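Local coordinates for protein exocyst complex component EXO70 (Saccharomyces cerevisiae, PDB 2B1E) that forms part of the exocyst complex, which tethers secretory vesicles to sites of exocytosis, and plays a role in the assembly of that complex, at residues A[245-250]-A[284-289]; A[319-324]-A[425-430]; A[366-371]-A[434-439]; A[374-379]-A[446-451]. One frame throughout, in Å; residues are numbered along the deposited sequence.

In the fold
All four interactions join helices of the Exo70 C-terminal region, in a long rod built of helices without strands. Interaction 1, between helices 245-259 and 268-299, closes before the others open. The remaining three alternate along the chain: residues 319-324, 366-371 and 374-379 come first, and their partners 425-430, 434-439 and 446-451 follow in the same order. Helix 364-391 serves both interactions 3 and 4, whose centres are about 14 Å apart. Interactions 2 and 3 are closest, with centres about 12 Å apart, whereas the centres of interactions 1 and 4 are about 24 Å apart. Phe-286, Phe-323 and Phe-371 meet, so the helices carrying interactions 1, 2 and 3 pack against one another through aromatic side chains.

Interaction 1 of 4, residues A[245-250]-A[284-289]; sequences FSFELV and SLFRDA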
loop_
_atom_site.group_PDB
_atom_site.type_symbol
_atom_site.label_atom_id
_atom_site.label_comp_id
_atom_site.label_asym_id
_atom_site.label_seq_id
_atom_site.Cartn_x
_atom_site.Cartn_y
_atom_site.Cartn_z
ATOM N N PHE A 245 4.895 5.460 -2.920
ATOM C CA PHE A 245 4.504 5.362 -4.316
ATOM C C PHE A 245 4.212 3.906 -4.646
ATOM O O PHE A 245 3.440 3.606 -5.559
ATOM C CB PHE A 245 5.617 5.883 -5.227
ATOM C CG PHE A 245 5.275 5.825 -6.688
ATOM C CD1 PHE A 245 4.131 6.454 -7.171
ATOM C CD2 PHE A 245 6.088 5.135 -7.581
ATOM C CE1 PHE A 245 3.801 6.394 -8.515
ATOM C CE2 PHE A 245 5.763 5.071 -8.933
ATOM C CZ PHE A 245 4.616 5.702 -9.400
ATOM N N SER A 246 4.832 3.006 -3.894
ATOM C CA SER A 246 4.643 1.578 -4.093
ATOM C C SER A 246 3.165 1.207 -4.006
ATOM O O SER A 246 2.707 0.295 -4.695
ATOM C CB SER A 246 5.438 0.792 -3.051
ATOM O OG SER A 246 5.022 1.127 -1.742
ATOM N N PHE A 247 2.419 1.909 -3.160
ATOM C CA PHE A 247 0.993 1.633 -3.019
ATOM C C PHE A 247 0.271 1.875 -4.342
ATOM O O PHE A 247 -0.661 1.146 -4.688
ATOM C CB PHE A 247 0.367 2.513 -1.930
ATOM C CG PHE A 247 0.800 2.161 -0.532
ATOM C CD1 PHE A 247 0.829 0.833 -0.110
ATOM C CD2 PHE A 247 1.137 3.160 0.378
ATOM C CE1 PHE A 247 1.185 0.507 1.200
ATOM C CE2 PHE A 247 1.493 2.845 1.688
ATOM C CZ PHE A 247 1.517 1.515 2.100
ATOM N N GLU A 248 0.700 2.897 -5.078
ATOM C CA GLU A 248 0.083 3.216 -6.362
ATOM C C GLU A 248 0.541 2.250 -7.450
ATOM O O GLU A 248 -0.169 2.025 -8.429
ATOM C CB GLU A 248 0.408 4.652 -6.776
ATOM C CG GLU A 248 -0.093 5.702 -5.801
ATOM C CD GLU A 248 0.209 7.115 -6.257
ATOM O OE1 GLU A 248 0.130 8.037 -5.418
ATOM O OE2 GLU A 248 0.521 7.308 -7.450
ATOM N N LEU A 249 1.736 1.692 -7.284
ATOM C CA LEU A 249 2.256 0.734 -8.248
ATOM C C LEU A 249 1.521 -0.586 -8.067
ATOM O O LEU A 249 1.183 -1.256 -9.040
ATOM C CB LEU A 249 3.759 0.532 -8.048
ATOM C CG LEU A 249 4.657 1.707 -8.450
ATOM C CD1 LEU A 249 6.106 1.392 -8.095
ATOM C CD2 LEU A 249 4.519 1.975 -9.949
ATOM N N VAL A 250 1.272 -0.957 -6.815
ATOM C CA VAL A 250 0.549 -2.191 -6.527
ATOM C C VAL A 250 -0.818 -2.115 -7.201
ATOM O O VAL A 250 -1.291 -3.091 -7.785
ATOM C CB VAL A 250 0.354 -2.390 -5.003
ATOM C CG1 VAL A 250 -0.620 -3.536 -4.741
ATOM C CG2 VAL A 250 1.700 -2.683 -4.341
ATOM N N SER A 284 8.180 -4.382 3.199
ATOM C CA SER A 284 9.349 -3.867 3.894
ATOM C C SER A 284 9.068 -2.455 4.383
ATOM O O SER A 284 9.702 -1.967 5.315
ATOM C CB SER A 284 10.558 -3.855 2.960
ATOM O OG SER A 284 10.872 -5.165 2.524
ATOM N N LEU A 285 8.105 -1.801 3.745
ATOM C CA LEU A 285 7.744 -0.443 4.116
ATOM C C LEU A 285 7.304 -0.406 5.582
ATOM O O LEU A 285 7.624 0.530 6.315
ATOM C CB LEU A 285 6.624 0.056 3.203
ATOM C CG LEU A 285 6.380 1.563 3.169
ATOM C CD1 LEU A 285 7.670 2.275 2.801
ATOM C CD2 LEU A 285 5.279 1.883 2.162
ATOM N N PHE A 286 6.583 -1.441 6.006
ATOM C CA PHE A 286 6.094 -1.537 7.378
ATOM C C PHE A 286 7.201 -1.950 8.341
ATOM O O PHE A 286 7.413 -1.308 9.370
ATOM C CB PHE A 286 4.939 -2.538 7.445
ATOM C CG PHE A 286 3.701 -2.071 6.733
ATOM C CD1 PHE A 286 2.731 -1.344 7.407
ATOM C CD2 PHE A 286 3.533 -2.314 5.373
ATOM C CE1 PHE A 286 1.610 -0.859 6.738
ATOM C CE2 PHE A 286 2.416 -1.833 4.695
ATOM C CZ PHE A 286 1.454 -1.104 5.379
ATOM N N ARG A 287 7.906 -3.024 8.003
ATOM C CA ARG A 287 8.997 -3.500 8.840
ATOM C C ARG A 287 9.988 -2.358 9.060
ATOM O O ARG A 287 10.517 -2.180 10.158
ATOM C CB ARG A 287 9.700 -4.676 8.165
ATOM C CG ARG A 287 10.764 -5.343 9.015
ATOM C CD ARG A 287 11.470 -6.433 8.221
ATOM N NE ARG A 287 12.347 -7.261 9.047
ATOM C CZ ARG A 287 13.452 -6.831 9.651
ATOM N NH1 ARG A 287 13.835 -5.567 9.532
ATOM N NH2 ARG A 287 14.183 -7.674 10.369
ATOM N N ASP A 288 10.223 -1.579 8.008
ATOM C CA ASP A 288 11.151 -0.458 8.063
ATOM C C ASP A 288 10.723 0.631 9.036
ATOM O O ASP A 288 11.560 1.214 9.724
ATOM C CB ASP A 288 11.328 0.154 6.671
ATOM C CG ASP A 288 12.273 1.337 6.675
ATOM O OD1 ASP A 288 13.443 1.164 7.079
ATOM O OD2 ASP A 288 11.845 2.443 6.279
ATOM N N ALA A 289 9.424 0.914 9.080
ATOM C CA ALA A 289 8.895 1.936 9.979
ATOM C C ALA A 289 9.233 1.588 11.424
ATOM O O ALA A 289 9.611 2.457 12.210
ATOM C CB ALA A 289 7.386 2.055 9.815
#
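Ser-246 and Leu-285 mark the closest backbone approach, their CA atoms 9.0 Å apart, between helical segments that run nearly antiparallel (160°) with axes 12.6 Å from each other. A spacing this wide has to be spanned by large side chains, and here two phenylalanines and a leucine do the reaching. With CG of Phe-247 anti to the carbonyl carbon (chi1 -70°), the far end of its ring is brought near residues 284-289. Its CZ meets CD2 of Leu-285 at 3.8 Å, and its CE2 lies 3.9 Å from that same CD2, so a single leucine branch rests against two adjacent ring carbons. CZ of Phe-286 approaches at the edge of the Phe-247 ring, near its plane, and comes to 4.2 Å from Phe-247 CZ. The two rings meet at their far ends, with no stacking overlap. Leu-285 CD2 also passes 4.0 Å from OG of Ser-246, a hydroxyl that is hydrogen-bonded to O of Gly-243, just before the segment. What joins the segments is thus apolar contact. Helix 327-333 lies alongside, touching Phe-247 through Cys-330 and Ala-333 and reaching Phe-286 through Ala-333, while Phe-244 from the preceding loop packs on Leu-285; helix 327-333 thus packs against both phenylalanines.

Interaction 2 of 4, residues A[319-324]-A[425-430]; sequences RLRKFS and EQIVEK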
loop_
_atom_site.group_PDB
_atom_site.type_symbol
_atom_site.label_atom_id
_atom_site.label_comp_id
_atom_site.label_asym_id
_atom_site.label_seq_id
_atom_site.Cartn_x
_atom_site.Cartn_y
_atom_site.Cartn_z
ATOM N N ARG A 319 5.654 10.178 10.052
ATOM C CA ARG A 319 5.700 8.966 9.243
ATOM C C ARG A 319 4.353 8.245 9.263
ATOM O O ARG A 319 3.804 7.906 8.212
ATOM C CB ARG A 319 6.808 8.040 9.757
ATOM C CG ARG A 319 6.869 6.672 9.090
ATOM C CD ARG A 319 7.154 6.758 7.595
ATOM N NE ARG A 319 8.424 7.415 7.294
ATOM C CZ ARG A 319 8.926 7.536 6.068
ATOM N NH1 ARG A 319 8.267 7.041 5.030
ATOM N NH2 ARG A 319 10.083 8.156 5.875
ATOM N N LEU A 320 3.824 8.004 10.461
ATOM C CA LEU A 320 2.532 7.338 10.593
ATOM C C LEU A 320 1.453 8.212 9.953
ATOM O O LEU A 320 0.484 7.707 9.378
ATOM C CB LEU A 320 2.202 7.090 12.073
ATOM C CG LEU A 320 3.080 6.074 12.811
ATOM C CD1 LEU A 320 2.634 5.962 14.262
ATOM C CD2 LEU A 320 2.988 4.718 12.119
ATOM N N ARG A 321 1.644 9.525 10.053
ATOM C CA ARG A 321 0.716 10.503 9.495
ATOM C C ARG A 321 0.650 10.353 7.981
ATOM O O ARG A 321 -0.403 10.540 7.374
ATOM C CB ARG A 321 1.177 11.921 9.850
ATOM C CG ARG A 321 0.228 13.039 9.411
ATOM C CD ARG A 321 -1.114 12.922 10.112
ATOM N NE ARG A 321 -1.838 14.192 10.160
ATOM C CZ ARG A 321 -2.549 14.704 9.159
ATOM N NH1 ARG A 321 -2.652 14.061 7.999
ATOM N NH2 ARG A 321 -3.159 15.871 9.322
ATOM N N LYS A 322 1.782 10.013 7.373
ATOM C CA LYS A 322 1.836 9.838 5.929
ATOM C C LYS A 322 1.230 8.487 5.562
ATOM O O LYS A 322 0.564 8.352 4.533
ATOM C CB LYS A 322 3.282 9.929 5.439
ATOM C CG LYS A 322 3.987 11.224 5.830
ATOM C CD LYS A 322 5.398 11.296 5.262
ATOM C CE LYS A 322 6.185 12.444 5.875
ATOM N NZ LYS A 322 5.496 13.757 5.721
ATOM N N PHE A 323 1.463 7.493 6.413
ATOM C CA PHE A 323 0.929 6.152 6.212
ATOM C C PHE A 323 -0.595 6.229 6.160
ATOM O O PHE A 323 -1.230 5.597 5.319
ATOM C CB PHE A 323 1.345 5.243 7.370
ATOM C CG PHE A 323 2.536 4.380 7.083
ATOM C CD1 PHE A 323 2.397 3.193 6.373
ATOM C CD2 PHE A 323 3.799 4.740 7.545
ATOM C CE1 PHE A 323 3.497 2.374 6.126
ATOM C CE2 PHE A 323 4.909 3.926 7.303
ATOM C CZ PHE A 323 4.757 2.741 6.593
ATOM N N SER A 324 -1.169 7.020 7.063
ATOM C CA SER A 324 -2.617 7.186 7.152
ATOM C C SER A 324 -3.229 7.912 5.959
ATOM O O SER A 324 -4.442 7.874 5.768
ATOM C CB SER A 324 -2.989 7.939 8.434
ATOM O OG SER A 324 -2.639 9.311 8.346
ATOM N N GLU A 425 -0.851 11.455 20.820
ATOM C CA GLU A 425 -2.308 11.483 20.840
ATOM C C GLU A 425 -2.898 12.657 20.053
ATOM O O GLU A 425 -3.976 12.542 19.462
ATOM C CB GLU A 425 -2.802 11.511 22.286
ATOM C CG GLU A 425 -4.303 11.616 22.426
ATOM C CD GLU A 425 -4.802 10.983 23.703
ATOM O OE1 GLU A 425 -4.216 11.254 24.773
ATOM O OE2 GLU A 425 -5.784 10.214 23.632
ATOM N N GLN A 426 -2.187 13.779 20.041
ATOM C CA GLN A 426 -2.638 14.959 19.317
ATOM C C GLN A 426 -2.619 14.710 17.812
ATOM O O GLN A 426 -3.553 15.085 17.094
ATOM C CB GLN A 426 -1.744 16.157 19.656
ATOM C CG GLN A 426 -1.762 16.527 21.129
ATOM C CD GLN A 426 -0.872 17.706 21.447
ATOM O OE1 GLN A 426 0.253 17.800 20.958
ATOM N NE2 GLN A 426 -1.366 18.612 22.284
ATOM N N ILE A 427 -1.554 14.073 17.337
ATOM C CA ILE A 427 -1.414 13.784 15.915
ATOM C C ILE A 427 -2.362 12.681 15.454
ATOM O O ILE A 427 -2.715 12.609 14.273
ATOM C CB ILE A 427 0.048 13.429 15.576
ATOM C CG1 ILE A 427 0.892 14.704 15.648
ATOM C CG2 ILE A 427 0.144 12.783 14.191
ATOM C CD1 ILE A 427 2.362 14.492 15.419
ATOM N N VAL A 428 -2.778 11.826 16.384
ATOM C CA VAL A 428 -3.717 10.762 16.056
ATOM C C VAL A 428 -5.105 11.388 15.914
ATOM O O VAL A 428 -5.831 11.112 14.965
ATOM C CB VAL A 428 -3.767 9.684 17.165
ATOM C CG1 VAL A 428 -5.016 8.829 17.006
ATOM C CG2 VAL A 428 -2.525 8.800 17.092
ATOM N N GLU A 429 -5.443 12.248 16.867
ATOM C CA GLU A 429 -6.727 12.936 16.916
ATOM C C GLU A 429 -7.006 13.857 15.729
ATOM O O GLU A 429 -8.163 14.166 15.434
ATOM C CB GLU A 429 -6.805 13.750 18.210
ATOM C CG GLU A 429 -8.084 14.547 18.404
ATOM C CD GLU A 429 -8.034 15.413 19.656
ATOM O OE1 GLU A 429 -7.766 14.866 20.750
ATOM O OE2 GLU A 429 -8.263 16.638 19.546
ATOM N N LYS A 430 -5.952 14.291 15.047
ATOM C CA LYS A 430 -6.105 15.203 13.919
ATOM C C LYS A 430 -5.883 14.564 12.560
ATOM O O LYS A 430 -5.802 15.267 11.555
ATOM C CB LYS A 430 -5.139 16.372 14.079
ATOM C CG LYS A 430 -5.329 17.124 15.372
ATOM C CD LYS A 430 -4.040 17.780 15.825
ATOM C CE LYS A 430 -4.197 18.313 17.235
ATOM N NZ LYS A 430 -4.840 17.290 18.107
#
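Arg-321 reaches residues 425-430 with both its aliphatic and its charged part. Its CD rests against CG2 of Ile-427 at 4.3 Å, and farther out NH2 comes to 3.5 Å from the backbone O of Lys-430, which stands obliquely to the guanidinium plane. The chain gets there by leaving with CG anti to the backbone N (chi1 -176°) and then bending at chi2 (63°). Behind this first shell, each side is tied back on itself. OG of Ser-324 donates to O of Arg-321 at 2.7 Å from above the carbonyl plane. Across the contact, Lys-430 folds its own side chain backwards, so that NZ donates to O of Gln-426 at 2.7 Å, while the Ile-427 carbonyl accepts from OG of Ser-431. These bonds are consistent with a well-ordered turn after helix 410-429, from which the Lys-430 oxygen faces the arginine. Glu-325 forms a long, weak ion pair with NH1 of Arg-321. Chemically, the positive guanidinium lies beside the carbonyl end of helix 410-429, where the partial negative charge would probably favour it, so the attraction is probably a diffuse electrostatic one added to modest apolar contact at the protein surface.

Interaction 3 of 4, residues A[366-371]-A[434-439]; sequences VLLSCF and NLMLAG
Ser-369 can be followed atom by atom into the turn formed by residues 434-439. Its CB lies 3.5 Å from the carbonyl O of Met-436. Its OG, placed anti to the backbone N (chi1 175°), stays 3.6 Å from that oxygen and lies 3.8 Å from CA of Leu-437, and CD2 of Leu-437 comes to 3.9 Å from the same OG. At the tip the hydroxyl finds its polar partner: a water hydrogen-bonded to Ser-369 OG at 2.8 Å donates to O of Ala-438 at 2.8 Å, bridging helix 364-391 to the turn, which ends in Gly-439, N-cap of helix 440-473. One residue earlier, Leu-368 points CD2 at CE of Met-436, and these methyl groups meet at 3.4 Å, closer than methyl groups normally pack. Leu-368 is backed by Cys-330 and Leu-331 of helix 327-333, and Met-436 touches Ser-324. The small serine is consistent with the close backbone approach, CA of Ser-369 and CA of Leu-437 being 5.2 Å apart. The chemistry is accordingly divided: methyl groups meet at one part of the junction, while a bridging water serves the serine hydroxyl and a backbone carbonyl of the turn.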
loop_
_atom_site.group_PDB
_atom_site.type_symbol
_atom_site.label_atom_id
_atom_site.label_comp_id
_atom_site.label_asym_id
_atom_site.label_seq_id
_atom_site.Cartn_x
_atom_site.Cartn_y
_atom_site.Cartn_z
ATOM N N VAL A 366 -8.098 -4.716 11.456
ATOM C CA VAL A 366 -7.554 -5.125 12.743
ATOM C C VAL A 366 -6.036 -5.200 12.629
ATOM O O VAL A 366 -5.308 -4.746 13.511
ATOM C CB VAL A 366 -8.090 -6.515 13.156
ATOM C CG1 VAL A 366 -7.435 -6.965 14.451
ATOM C CG2 VAL A 366 -9.601 -6.460 13.315
ATOM N N LEU A 367 -5.571 -5.770 11.526
ATOM C CA LEU A 367 -4.150 -5.923 11.280
ATOM C C LEU A 367 -3.445 -4.570 11.216
ATOM O O LEU A 367 -2.420 -4.363 11.867
ATOM C CB LEU A 367 -3.937 -6.686 9.977
ATOM C CG LEU A 367 -2.561 -7.305 9.777
ATOM C CD1 LEU A 367 -2.245 -8.239 10.940
ATOM C CD2 LEU A 367 -2.543 -8.062 8.461
ATOM N N LEU A 368 -4.005 -3.652 10.433
ATOM C CA LEU A 368 -3.429 -2.321 10.278
ATOM C C LEU A 368 -3.463 -1.529 11.583
ATOM O O LEU A 368 -2.552 -0.746 11.861
ATOM C CB LEU A 368 -4.170 -1.547 9.186
ATOM C CG LEU A 368 -3.650 -0.141 8.872
ATOM C CD1 LEU A 368 -2.200 -0.225 8.418
ATOM C CD2 LEU A 368 -4.517 0.500 7.797
ATOM N N SER A 369 -4.517 -1.716 12.373
ATOM C CA SER A 369 -4.623 -1.019 13.652
ATOM C C SER A 369 -3.511 -1.510 14.561
ATOM O O SER A 369 -2.879 -0.721 15.260
ATOM C CB SER A 369 -5.972 -1.288 14.329
ATOM O OG SER A 369 -6.004 -0.694 15.623
ATOM N N CYS A 370 -3.279 -2.820 14.538
ATOM C CA CYS A 370 -2.243 -3.423 15.364
ATOM C C CYS A 370 -0.895 -2.802 15.012
ATOM O O CYS A 370 -0.111 -2.456 15.897
ATOM C CB CYS A 370 -2.199 -4.939 15.148
ATOM S SG CYS A 370 -1.182 -5.831 16.361
ATOM N N PHE A 371 -0.632 -2.658 13.716
ATOM C CA PHE A 371 0.619 -2.068 13.249
ATOM C C PHE A 371 0.840 -0.673 13.823
ATOM O O PHE A 371 1.927 -0.352 14.292
ATOM C CB PHE A 371 0.636 -1.972 11.719
ATOM C CG PHE A 371 1.785 -1.166 11.183
ATOM C CD1 PHE A 371 3.088 -1.641 11.278
ATOM C CD2 PHE A 371 1.568 0.093 10.634
ATOM C CE1 PHE A 371 4.161 -0.874 10.836
ATOM C CE2 PHE A 371 2.638 0.872 10.189
ATOM C CZ PHE A 371 3.938 0.386 10.292
ATOM N N ASN A 434 -6.867 8.462 13.786
ATOM C CA ASN A 434 -7.929 8.380 14.785
ATOM C C ASN A 434 -8.975 7.326 14.430
ATOM O O ASN A 434 -9.400 6.546 15.288
ATOM C CB ASN A 434 -8.599 9.747 14.953
ATOM C CG ASN A 434 -9.403 9.845 16.238
ATOM O OD1 ASN A 434 -9.014 9.284 17.264
ATOM N ND2 ASN A 434 -10.517 10.572 16.195
ATOM N N LEU A 435 -9.378 7.294 13.165
ATOM C CA LEU A 435 -10.376 6.335 12.709
ATOM C C LEU A 435 -9.817 4.933 12.523
ATOM O O LEU A 435 -10.542 3.950 12.664
ATOM C CB LEU A 435 -11.001 6.810 11.399
ATOM C CG LEU A 435 -11.719 8.160 11.474
ATOM C CD1 LEU A 435 -12.382 8.453 10.136
ATOM C CD2 LEU A 435 -12.760 8.133 12.584
ATOM N N MET A 436 -8.529 4.835 12.212
ATOM C CA MET A 436 -7.908 3.532 12.004
ATOM C C MET A 436 -7.698 2.780 13.319
ATOM O O MET A 436 -7.693 1.549 13.341
ATOM C CB MET A 436 -6.569 3.696 11.278
ATOM C CG MET A 436 -6.647 4.554 10.022
ATOM S SD MET A 436 -5.073 4.683 9.147
ATOM C CE MET A 436 -5.429 3.765 7.651
ATOM N N LEU A 437 -7.529 3.522 14.412
ATOM C CA LEU A 437 -7.314 2.919 15.730
ATOM C C LEU A 437 -8.632 2.634 16.440
ATOM O O LEU A 437 -8.652 2.088 17.544
ATOM C CB LEU A 437 -6.455 3.843 16.596
ATOM C CG LEU A 437 -4.988 3.966 16.172
ATOM C CD1 LEU A 437 -4.330 5.142 16.874
ATOM C CD2 LEU A 437 -4.268 2.661 16.487
ATOM N N ALA A 438 -9.730 3.002 15.789
ATOM C CA ALA A 438 -11.067 2.803 16.331
ATOM C C ALA A 438 -11.189 1.518 17.136
ATOM O O ALA A 438 -10.967 0.424 16.617
ATOM C CB ALA A 438 -12.082 2.802 15.203
ATOM N N GLY A 439 -11.537 1.659 18.411
ATOM C CA GLY A 439 -11.701 0.499 19.268
ATOM C C GLY A 439 -10.440 0.018 19.961
ATOM O O GLY A 439 -9.943 0.657 20.892
HETATM O O HOH W 1 -8.579 -0.979 16.711
#

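Interaction 4 of 4, residues A[374-379]-A[446-451]; sequences DCIDTL and ERLKKR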
loop_
_atom_site.group_PDB
_atom_site.type_symbol
_atom_site.label_atom_id
_atom_site.label_comp_id
_atom_site.label_asym_id
_atom_site.label_seq_id
_atom_site.Cartn_x
_atom_site.Cartn_y
_atom_site.Cartn_z
ATOM N N ASP A 374 1.431 -0.994 17.432
ATOM C CA ASP A 374 2.751 -1.577 17.656
ATOM C C ASP A 374 3.824 -0.501 17.501
ATOM O O ASP A 374 4.806 -0.483 18.246
ATOM C CB ASP A 374 3.017 -2.718 16.671
ATOM C CG ASP A 374 2.351 -4.014 17.089
ATOM O OD1 ASP A 374 1.745 -4.053 18.180
ATOM O OD2 ASP A 374 2.441 -5.000 16.327
ATOM N N CYS A 375 3.623 0.398 16.541
ATOM C CA CYS A 375 4.560 1.489 16.296
ATOM C C CYS A 375 4.646 2.430 17.496
ATOM O O CYS A 375 5.738 2.838 17.903
ATOM C CB CYS A 375 4.142 2.287 15.054
ATOM S SG CYS A 375 4.587 1.524 13.459
ATOM N N ILE A 376 3.492 2.785 18.056
ATOM C CA ILE A 376 3.459 3.679 19.205
ATOM C C ILE A 376 4.047 2.981 20.428
ATOM O O ILE A 376 4.727 3.613 21.233
ATOM C CB ILE A 376 2.022 4.169 19.475
ATOM C CG1 ILE A 376 1.544 4.989 18.270
ATOM C CG2 ILE A 376 1.980 5.037 20.726
ATOM C CD1 ILE A 376 0.056 5.290 18.280
ATOM N N ASP A 377 3.804 1.677 20.560
ATOM C CA ASP A 377 4.371 0.920 21.676
ATOM C C ASP A 377 5.896 0.930 21.564
ATOM O O ASP A 377 6.613 1.105 22.558
ATOM C CB ASP A 377 3.914 -0.543 21.647
ATOM C CG ASP A 377 2.562 -0.761 22.304
ATOM O OD1 ASP A 377 2.023 0.177 22.928
ATOM O OD2 ASP A 377 2.044 -1.895 22.195
ATOM N N THR A 378 6.387 0.716 20.346
ATOM C CA THR A 378 7.821 0.671 20.097
ATOM C C THR A 378 8.474 2.007 20.414
ATOM O O THR A 378 9.567 2.053 20.971
ATOM C CB THR A 378 8.109 0.274 18.628
ATOM O OG1 THR A 378 7.468 -0.978 18.354
ATOM C CG2 THR A 378 9.616 0.136 18.390
ATOM N N LEU A 379 7.806 3.094 20.055
ATOM C CA LEU A 379 8.329 4.428 20.334
ATOM C C LEU A 379 8.447 4.667 21.844
ATOM O O LEU A 379 9.494 5.092 22.345
ATOM C CB LEU A 379 7.410 5.493 19.727
ATOM C CG LEU A 379 7.739 6.939 20.107
ATOM C CD1 LEU A 379 9.114 7.345 19.543
ATOM C CD2 LEU A 379 6.650 7.845 19.572
ATOM N N GLU A 446 -4.554 3.944 25.641
ATOM C CA GLU A 446 -4.920 4.321 27.003
ATOM C C GLU A 446 -4.116 3.453 27.958
ATOM O O GLU A 446 -3.642 3.929 28.991
ATOM C CB GLU A 446 -6.421 4.141 27.250
ATOM C CG GLU A 446 -7.281 5.207 26.578
ATOM C CD GLU A 446 -6.927 6.622 27.021
ATOM O OE1 GLU A 446 -7.036 6.928 28.231
ATOM O OE2 GLU A 446 -6.537 7.434 26.160
ATOM N N ARG A 447 -3.946 2.183 27.606
ATOM C CA ARG A 447 -3.173 1.293 28.454
ATOM C C ARG A 447 -1.731 1.781 28.523
ATOM O O ARG A 447 -1.101 1.713 29.573
ATOM C CB ARG A 447 -3.226 -0.150 27.936
ATOM C CG ARG A 447 -4.496 -0.900 28.330
ATOM C CD ARG A 447 -4.296 -2.413 28.270
ATOM N NE ARG A 447 -4.354 -2.949 26.911
ATOM C CZ ARG A 447 -5.466 -3.025 26.184
ATOM N NH1 ARG A 447 -6.620 -2.597 26.681
ATOM N NH2 ARG A 447 -5.432 -3.548 24.965
ATOM N N LEU A 448 -1.213 2.280 27.402
ATOM C CA LEU A 448 0.154 2.798 27.360
ATOM C C LEU A 448 0.305 3.978 28.319
ATOM O O LEU A 448 1.252 4.033 29.105
ATOM C CB LEU A 448 0.516 3.281 25.953
ATOM C CG LEU A 448 1.691 2.631 25.215
ATOM C CD1 LEU A 448 2.162 3.589 24.129
ATOM C CD2 LEU A 448 2.838 2.313 26.165
ATOM N N LYS A 449 -0.632 4.921 28.245
ATOM C CA LYS A 449 -0.584 6.104 29.090
ATOM C C LYS A 449 -0.713 5.777 30.571
ATOM O O LYS A 449 -0.055 6.395 31.405
ATOM C CB LYS A 449 -1.677 7.095 28.685
ATOM C CG LYS A 449 -1.600 7.520 27.219
ATOM C CD LYS A 449 -2.534 8.688 26.904
ATOM C CE LYS A 449 -3.960 8.406 27.325
ATOM N NZ LYS A 449 -4.877 9.534 26.991
ATOM N N LYS A 450 -1.557 4.807 30.907
ATOM C CA LYS A 450 -1.722 4.443 32.305
ATOM C C LYS A 450 -0.433 3.867 32.876
ATOM O O LYS A 450 -0.130 4.063 34.053
ATOM C CB LYS A 450 -2.879 3.449 32.460
ATOM C CG LYS A 450 -4.227 4.105 32.196
ATOM C CD LYS A 450 -5.373 3.105 32.161
ATOM C CE LYS A 450 -6.657 3.808 31.738
ATOM N NZ LYS A 450 -7.776 2.856 31.547
ATOM N N ARG A 451 0.326 3.159 32.045
ATOM C CA ARG A 451 1.591 2.575 32.494
ATOM C C ARG A 451 2.514 3.680 32.986
ATOM O O ARG A 451 3.075 3.585 34.077
ATOM C CB ARG A 451 2.283 1.818 31.350
ATOM C CG ARG A 451 3.661 1.254 31.706
ATOM C CD ARG A 451 4.482 0.936 30.449
ATOM N NE ARG A 451 3.873 -0.117 29.636
ATOM C CZ ARG A 451 4.305 -0.473 28.430
ATOM N NH1 ARG A 451 5.351 0.145 27.892
ATOM N NH2 ARG A 451 3.706 -1.460 27.767
#
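The carboxylate of Asp-377, across the contact, and the guanidinium of Arg-451, from the same helix, are the flat groups beside Leu-448: OD1 of the aspartate lies 3.4 Å from Leu-448 CG, and Leu-448 CD2 sits 3.7 Å above one face of the Arg-451 guanidinium, towards its rim. This is side-chain packing in an all-helical rod of the Exo70 type, between the long helices 364-391 and 440-473. The other leucine branch, CD1, is wedged between CG2 of Ile-376 at 3.7 Å and OD1 of Asp-377 at 3.6 Å. Leu-448 chi1, -120°, falls midway between staggered positions, which suggests some strain. OD2 of the buried Asp-377 is satisfied by N of Thr-353 and by a salt bridge to Arg-444, which also pairs with Asp-374. An alanine in place of Leu-448 would probably leave Ile-376 CG2 without this contact and uncover one face of the Arg-451 guanidinium. On the second helix, Lys-449 NZ pairs with both Glu-446 and Glu-425. Within the first helix, O of Asp-374 accepts twice, from N of Thr-378 and, at 2.7 Å, from OG1 of Thr-378, the two donors arriving from opposite faces of the carbonyl plane.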